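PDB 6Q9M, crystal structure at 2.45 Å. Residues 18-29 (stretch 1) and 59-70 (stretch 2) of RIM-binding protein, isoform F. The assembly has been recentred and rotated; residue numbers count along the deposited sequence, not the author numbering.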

ATOM      1  N   ARG A  18       4.604 -15.908  24.496  1.00 63.24           N
ATOM      2  CA  ARG A  18       3.614 -16.103  25.546  1.00 62.51           C
ATOM      3  C   ARG A  18       2.600 -14.972  25.513  1.00 65.54           C
ATOM      4  O   ARG A  18       2.940 -13.820  25.228  1.00 60.77           O
ATOM      5  N   GLN A  19       1.361 -15.297  25.869  1.00 68.89           N
ATOM      6  CA  GLN A  19       0.304 -14.303  25.995  1.00 71.15           C
ATOM      7  C   GLN A  19      -0.227 -14.335  27.419  1.00 69.31           C
ATOM      8  O   GLN A  19      -0.627 -15.394  27.914  1.00 72.91           O
ATOM      9  N   LEU A  20      -0.216 -13.180  28.075  1.00 69.61           N
ATOM     10  CA  LEU A  20      -0.741 -13.002  29.425  1.00 78.66           C
ATOM     11  C   LEU A  20      -1.908 -12.022  29.364  1.00 84.46           C
ATOM     12  O   LEU A  20      -2.248 -11.501  28.304  1.00 84.62           O
ATOM     13  N   ASN A  21      -2.546 -11.784  30.510  1.00 90.15           N
ATOM     14  CA  ASN A  21      -3.846 -11.122  30.491  1.00 92.46           C
ATOM     15  C   ASN A  21      -3.754  -9.731  29.885  1.00 83.79           C
ATOM     16  O   ASN A  21      -4.573  -9.369  29.035  1.00 80.38           O
ATOM     17  N   LYS A  22      -2.748  -8.940  30.282  1.00 78.65           N
ATOM     18  CA  LYS A  22      -2.549  -7.638  29.661  1.00 78.85           C
ATOM     19  C   LYS A  22      -1.110  -7.421  29.203  1.00 72.18           C
ATOM     20  O   LYS A  22      -0.606  -6.286  29.193  1.00 76.20           O
ATOM     21  N   SER A  23      -0.435  -8.492  28.785  1.00 66.61           N
ATOM     22  CA  SER A  23       0.935  -8.380  28.292  1.00 63.07           C
ATOM     23  C   SER A  23       1.229  -9.556  27.368  1.00 67.41           C
ATOM     24  O   SER A  23       0.509 -10.564  27.369  1.00 72.07           O
ATOM     25  N   VAL A  24       2.264  -9.391  26.535  1.00 57.10           N
ATOM     26  CA  VAL A  24       2.711 -10.434  25.609  1.00 59.11           C
ATOM     27  C   VAL A  24       4.231 -10.448  25.573  1.00 59.84           C
ATOM     28  O   VAL A  24       4.876  -9.400  25.686  1.00 63.51           O
ATOM     29  N   LEU A  25       4.797 -11.641  25.400  1.00 57.55           N
ATOM     30  CA  LEU A  25       6.228 -11.829  25.210  1.00 62.85           C
ATOM     31  C   LEU A  25       6.494 -12.297  23.780  1.00 64.24           C
ATOM     32  O   LEU A  25       5.918 -13.294  23.335  1.00 62.07           O
ATOM     33  N   ILE A  26       7.344 -11.562  23.060  1.00 62.03           N
ATOM     34  CA  ILE A  26       7.642 -11.834  21.661  1.00 64.79           C
ATOM     35  C   ILE A  26       9.139 -12.020  21.479  1.00 63.25           C
ATOM     36  O   ILE A  26       9.958 -11.585  22.295  1.00 59.71           O
ATOM     37  N   GLY A  27       9.482 -12.663  20.363  1.00 62.81           N
ATOM     38  CA  GLY A  27      10.862 -12.806  19.955  1.00 60.31           C
ATOM     39  C   GLY A  27      10.971 -12.604  18.458  1.00 63.40           C
ATOM     40  O   GLY A  27       9.978 -12.679  17.730  1.00 59.21           O
ATOM     41  N   TRP A  28      12.195 -12.313  18.008  1.00 63.51           N
ATOM     42  CA  TRP A  28      12.463 -12.116  16.587  1.00 62.95           C
ATOM     43  C   TRP A  28      13.934 -12.417  16.316  1.00 70.72           C
ATOM     44  O   TRP A  28      14.709 -12.744  17.226  1.00 55.85           O
ATOM     45  N   SER A  29      14.312 -12.324  15.041  1.00 75.94           N
ATOM     46  CA  SER A  29      15.670 -12.571  14.582  1.00 73.12           C
ATOM     47  C   SER A  29      16.210 -11.330  13.884  1.00 72.57           C
ATOM     48  O   SER A  29      15.442 -10.570  13.282  1.00 74.85           O
ATOM     49  N   ARG A  59      19.284  -9.211  23.784  1.00 69.87           N
ATOM     50  CA  ARG A  59      18.607 -10.357  23.208  1.00 62.13           C
ATOM     51  C   ARG A  59      17.378  -9.842  22.486  1.00 64.46           C
ATOM     52  O   ARG A  59      16.753  -8.872  22.925  1.00 66.56           O
ATOM     53  N   THR A  60      17.069 -10.465  21.345  1.00 66.47           N
ATOM     54  CA  THR A  60      15.961 -10.066  20.481  1.00 64.55           C
ATOM     55  C   THR A  60      14.640 -10.633  21.001  1.00 67.66           C
ATOM     56  O   THR A  60      13.948 -11.416  20.344  1.00 60.76           O
ATOM     57  N   ARG A  61      14.319 -10.234  22.229  1.00 65.45           N
ATOM     58  CA  ARG A  61      13.060 -10.574  22.863  1.00 67.54           C
ATOM     59  C   ARG A  61      12.492  -9.317  23.504  1.00 71.56           C
ATOM     60  O   ARG A  61      13.209  -8.346  23.754  1.00 65.27           O
ATOM     61  N   ALA A  62      11.195  -9.343  23.798  1.00 73.49           N
ATOM     62  CA  ALA A  62      10.593  -8.193  24.453  1.00 66.49           C
ATOM     63  C   ALA A  62       9.317  -8.605  25.169  1.00 72.85           C
ATOM     64  O   ALA A  62       8.566  -9.456  24.685  1.00 70.00           O
ATOM     65  N   LEU A  63       9.082  -7.974  26.314  1.00 71.82           N
ATOM     66  CA  LEU A  63       7.853  -8.104  27.086  1.00 60.96           C
ATOM     67  C   LEU A  63       7.092  -6.792  26.930  1.00 57.48           C
ATOM     68  O   LEU A  63       7.569  -5.737  27.359  1.00 63.68           O
ATOM     69  N   ILE A  64       5.938  -6.841  26.282  1.00 56.16           N
ATOM     70  CA  ILE A  64       5.146  -5.646  26.025  1.00 62.63           C
ATOM     71  C   ILE A  64       3.990  -5.582  27.014  1.00 70.30           C
ATOM     72  O   ILE A  64       3.113  -6.457  27.020  1.00 66.23           O
ATOM     73  N   GLU A  65       3.977  -4.533  27.824  1.00 69.84           N
ATOM     74  CA  GLU A  65       2.901  -4.293  28.767  1.00 70.35           C
ATOM     75  C   GLU A  65       1.766  -3.517  28.104  1.00 71.50           C
ATOM     76  O   GLU A  65       1.878  -3.041  26.972  1.00 74.35           O
ATOM     77  N   GLY A  66       0.648  -3.416  28.824  1.00 76.74           N
ATOM     78  CA  GLY A  66      -0.534  -2.732  28.335  1.00 66.04           C
ATOM     79  C   GLY A  66      -1.027  -3.256  27.000  1.00 73.27           C
ATOM     80  O   GLY A  66      -1.205  -2.475  26.058  1.00 80.95           O
ATOM     81  N   VAL A  67      -1.227  -4.569  26.880  1.00 71.49           N
ATOM     82  CA  VAL A  67      -1.776  -5.168  25.663  1.00 72.96           C
ATOM     83  C   VAL A  67      -2.909  -6.092  26.085  1.00 79.63           C
ATOM     84  O   VAL A  67      -2.666  -7.224  26.525  1.00 71.72           O
ATOM     85  N   ASP A  68      -4.149  -5.633  25.904  1.00 87.57           N
ATOM     86  CA  ASP A  68      -5.317  -6.357  26.388  1.00 87.86           C
ATOM     87  C   ASP A  68      -5.477  -7.680  25.644  1.00 82.13           C
ATOM     88  O   ASP A  68      -5.323  -7.750  24.420  1.00 74.39           O
ATOM     89  N   SER A  69      -5.787  -8.736  26.395  1.00 83.77           N
ATOM     90  CA  SER A  69      -5.962 -10.057  25.800  1.00 92.27           C
ATOM     91  C   SER A  69      -7.287 -10.179  25.052  1.00 90.91           C
ATOM     92  O   SER A  69      -7.353 -10.873  24.030  1.00 84.46           O
ATOM     93  N   THR A  70      -8.341  -9.508  25.535  1.00 89.56           N
ATOM     94  CA  THR A  70      -9.671  -9.666  24.949  1.00 99.31           C
ATOM     95  C   THR A  70      -9.740  -9.126  23.520  1.00104.50           C
ATOM     96  O   THR A  70     -10.517  -9.643  22.711  1.00112.96           O
TER

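The strands carrying Val 24 to Trp 28 and Arg 61 to Ile 64 run antiparallel, with 165° between their N-to-C directions and 4.7 Å at closest approach; along each extended strand, successive side chains alternate between the two faces of the shared sheet. Contact between the stretches buries 968 Å², both sides summed.

Arg 59 makes no contact with stretch 1. Thr 60 is the first anchor. With chi1 at 54° (p), its OG1 donates to Trp 28 O over 2.7 Å, while Trp 28 N donates to Thr 60 O over 3.1 Å. Independently of chi1, the backbone places Thr 60 CB 3.8 Å from the centroid of the five-membered ring of Trp 28, 14° off the ring normal, a CH-pi contact over the face. The indole reaches this position with chi1 63° (p) and chi2 92°, extending from Thr 60 toward Ala 62.

Arg 61 (chi1 m) lies on the face of Leu 25 and Leu 63. Its guanidinium approaches Gly 27 edge-on, NH2 lying 4.2 Å from Gly 27 CA. An ideal CB on Gly 27 would fall 2.8 Å from Arg 61 NH2, a clash, so this arginine conformation uses space that the glycine leaves empty.

Ala 62 points to the opposite face, shared with Val 24, Ile 26 and Ile 64. Its CB sits 3.8 Å from Trp 28 CZ3, near the ring plane, and 4.2 Å from Ile 26 CG1; the small methyl thus meets both larger side chains. Leu 63 and Leu 25 adopt matching t, p rotamers, and Leu 63 CD1 packs 4.2 Å from Leu 25 CB.

Ile 64 (m, t) is buried and links two neighbours through one methyl: its CD1 lies 3.9 Å from Val 24 CG2 and 3.8 Å from Ile 26 CD1. Val 24 is m, Ile 26 p, t. The paired backbone bonds Val 24 N to Ile 64 O (3.1 Å) and Ile 64 N to Val 24 O (2.8 Å) hold this layer in register.

Glu 65 (m, m) brings OE2 to 3.7 Å from Ser 23 CB and 4.2 Å from Lys 22 NZ; the latter separation places opposite charges nearby but beyond a salt bridge. Gly 66, at phi 55°, contributes no side chain. Val 67 (t) extends the apolar layer, its CG2 4.5 Å from Val 24 CG2, and its N donates to Lys 22 O at 2.9 Å and 177°.

Asp 68 points away, and its OD1 instead accepts from Thr 70 N at 2.9 Å. Ser 69 (t) points toward stretch 1, but its OG remains 3.9 Å from Gln 19 NE2.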

ATOM      1  CB  ARG A  18       4.259 -16.123  26.936  1.00 70.46           C
ATOM      2  CG  ARG A  18       4.994 -17.388  27.322  1.00 80.27           C
ATOM      3  CD  ARG A  18       5.196 -17.443  28.828  1.00 87.94           C
ATOM      4  NE  ARG A  18       3.959 -17.669  29.577  1.00 89.80           N
ATOM      5  CZ  ARG A  18       3.920 -17.783  30.901  1.00 94.26           C
ATOM      6  NH1 ARG A  18       2.769 -17.998  31.538  1.00 93.16           N
ATOM      7  NH2 ARG A  18       5.048 -17.686  31.588  1.00 94.62           N
ATOM      8  CB  GLN A  19      -0.831 -14.545  24.989  1.00 76.82           C
ATOM      9  CG  GLN A  19      -2.006 -13.582  25.149  1.00 80.09           C
ATOM     10  CD  GLN A  19      -2.497 -13.025  23.825  1.00 80.22           C
ATOM     11  OE1 GLN A  19      -2.616 -13.752  22.834  1.00 83.35           O
ATOM     12  NE2 GLN A  19      -2.778 -11.727  23.797  1.00 75.07           N
ATOM     13  CB  LEU A  20       0.345 -12.517  30.393  1.00 78.44           C
ATOM     14  CG  LEU A  20       1.649 -13.319  30.400  1.00 79.31           C
ATOM     15  CD1 LEU A  20       2.677 -12.607  31.253  1.00 81.52           C
ATOM     16  CD2 LEU A  20       1.416 -14.724  30.924  1.00 83.93           C
ATOM     17  CB  ASN A  21      -4.416 -11.046  31.893  1.00105.89           C
ATOM     18  CG  ASN A  21      -5.845 -10.531  31.916  1.00121.21           C
ATOM     19  OD1 ASN A  21      -6.597 -10.727  30.962  1.00125.53           O
ATOM     20  ND2 ASN A  21      -6.224  -9.862  32.999  1.00129.35           N
ATOM     21  CB  LYS A  22      -2.996  -6.497  30.560  1.00 95.28           C
ATOM     22  CG  LYS A  22      -2.874  -6.654  32.061  1.00115.92           C
ATOM     23  CD  LYS A  22      -1.506  -6.441  32.605  1.00119.04           C
ATOM     24  CE  LYS A  22      -1.439  -6.688  34.111  1.00115.30           C
ATOM     25  NZ  LYS A  22      -0.075  -6.689  34.629  1.00109.78           N
ATOM     26  CB  SER A  23       1.938  -8.341  29.454  1.00 64.91           C
ATOM     27  OG  SER A  23       1.835  -9.489  30.282  1.00 71.34           O
ATOM     28  CB  VAL A  24       2.143 -10.266  24.176  1.00 60.41           C
ATOM     29  CG1 VAL A  24       0.650 -10.521  24.124  1.00 59.80           C
ATOM     30  CG2 VAL A  24       2.498  -8.896  23.603  1.00 51.61           C
ATOM     31  CB  LEU A  25       6.756 -12.836  26.224  1.00 69.20           C
ATOM     32  CG  LEU A  25       8.223 -13.225  26.171  1.00 70.09           C
ATOM     33  CD1 LEU A  25       9.099 -12.086  26.662  1.00 72.25           C
ATOM     34  CD2 LEU A  25       8.457 -14.477  26.992  1.00 66.22           C
ATOM     35  CB  ILE A  26       7.164 -10.725  20.704  1.00 57.54           C
ATOM     36  CG1 ILE A  26       8.042  -9.486  20.893  1.00 47.85           C
ATOM     37  CG2 ILE A  26       5.677 -10.446  20.861  1.00 58.17           C
ATOM     38  CD1 ILE A  26       7.648  -8.332  19.997  1.00 50.83           C
ATOM     39  CB  TRP A  28      12.062 -10.705  16.118  1.00 55.71           C
ATOM     40  CG  TRP A  28      12.817  -9.559  16.758  1.00 59.58           C
ATOM     41  CD1 TRP A  28      13.958  -8.956  16.284  1.00 55.48           C
ATOM     42  CD2 TRP A  28      12.474  -8.868  17.971  1.00 57.59           C
ATOM     43  NE1 TRP A  28      14.343  -7.940  17.128  1.00 59.97           N
ATOM     44  CE2 TRP A  28      13.460  -7.870  18.177  1.00 65.31           C
ATOM     45  CE3 TRP A  28      11.455  -9.019  18.920  1.00 55.11           C
ATOM     46  CZ2 TRP A  28      13.453  -7.017  19.300  1.00 62.10           C
ATOM     47  CZ3 TRP A  28      11.441  -8.158  20.035  1.00 59.20           C
ATOM     48  CH2 TRP A  28      12.440  -7.176  20.212  1.00 59.30           C
ATOM     49  CB  SER A  29      15.720 -13.760  13.617  1.00 78.33           C
ATOM     50  OG  SER A  29      15.112 -14.901  14.192  1.00 84.30           O
ATOM     51  CB  ARG A  59      18.229 -11.377  24.282  1.00 67.50           C
ATOM     52  CG  ARG A  59      19.451 -12.039  24.927  1.00 80.99           C
ATOM     53  CD  ARG A  59      19.238 -13.519  25.189  1.00 96.15           C
ATOM     54  NE  ARG A  59      17.915 -13.776  25.739  1.00110.42           N
ATOM     55  CZ  ARG A  59      17.604 -14.833  26.481  1.00123.07           C
ATOM     56  NH1 ARG A  59      16.368 -14.972  26.940  1.00124.29           N
ATOM     57  NH2 ARG A  59      18.524 -15.748  26.762  1.00131.32           N
ATOM     58  CB  THR A  60      16.219 -10.490  19.040  1.00 63.35           C
ATOM     59  OG1 THR A  60      16.511 -11.888  18.994  1.00 69.28           O
ATOM     60  CG2 THR A  60      17.386  -9.713  18.449  1.00 61.09           C
ATOM     61  CB  ARG A  61      13.248 -11.668  23.917  1.00 72.51           C
ATOM     62  CG  ARG A  61      13.613 -13.039  23.369  1.00 78.63           C
ATOM     63  CD  ARG A  61      13.018 -14.140  24.244  1.00 89.04           C
ATOM     64  NE  ARG A  61      13.706 -15.422  24.109  1.00100.94           N
ATOM     65  CZ  ARG A  61      13.620 -16.218  23.044  1.00106.47           C
ATOM     66  NH1 ARG A  61      14.288 -17.370  23.026  1.00115.42           N
ATOM     67  NH2 ARG A  61      12.878 -15.867  21.996  1.00 91.18           N
ATOM     68  CB  ALA A  62      10.292  -7.070  23.453  1.00 49.70           C
ATOM     69  CB  LEU A  63       8.160  -8.401  28.554  1.00 65.92           C
ATOM     70  CG  LEU A  63       6.966  -8.587  29.496  1.00 64.79           C
ATOM     71  CD1 LEU A  63       6.245  -9.909  29.207  1.00 62.55           C
ATOM     72  CD2 LEU A  63       7.397  -8.506  30.961  1.00 64.69           C
ATOM     73  CB  ILE A  64       4.630  -5.610  24.584  1.00 58.42           C
ATOM     74  CG1 ILE A  64       5.719  -6.077  23.627  1.00 57.19           C
ATOM     75  CG2 ILE A  64       4.165  -4.203  24.252  1.00 56.87           C
ATOM     76  CD1 ILE A  64       5.186  -6.405  22.230  1.00 62.21           C
ATOM     77  CB  GLU A  65       3.432  -3.535  29.979  1.00 75.78           C
ATOM     78  CG  GLU A  65       4.503  -4.297  30.724  1.00 77.52           C
ATOM     79  CD  GLU A  65       3.921  -5.417  31.561  1.00 86.96           C
ATOM     80  OE1 GLU A  65       4.710  -6.226  32.095  1.00 81.77           O
ATOM     81  OE2 GLU A  65       2.672  -5.484  31.682  1.00 96.91           O
ATOM     82  CB  VAL A  67      -0.721  -5.926  24.853  1.00 68.67           C
ATOM     83  CG1 VAL A  67      -1.297  -6.367  23.513  1.00 67.07           C
ATOM     84  CG2 VAL A  67       0.495  -5.062  24.649  1.00 68.79           C
ATOM     85  CB  ASP A  68      -6.568  -5.493  26.220  1.00 96.64           C
ATOM     86  CG  ASP A  68      -7.734  -5.969  27.065  1.00106.08           C
ATOM     87  OD1 ASP A  68      -7.910  -7.195  27.223  1.00108.28           O
ATOM     88  OD2 ASP A  68      -8.480  -5.106  27.572  1.00112.09           O
ATOM     89  CB  SER A  69      -5.867 -11.135  26.882  1.00106.85           C
ATOM     90  OG  SER A  69      -5.734 -12.426  26.316  1.00114.00           O
ATOM     91  CB  THR A  70     -10.729  -8.989  25.826  1.00107.49           C
ATOM     92  OG1 THR A  70     -10.551  -7.566  25.799  1.00 98.85           O
ATOM     93  CG2 THR A  70     -10.640  -9.491  27.270  1.00 84.45           C
TER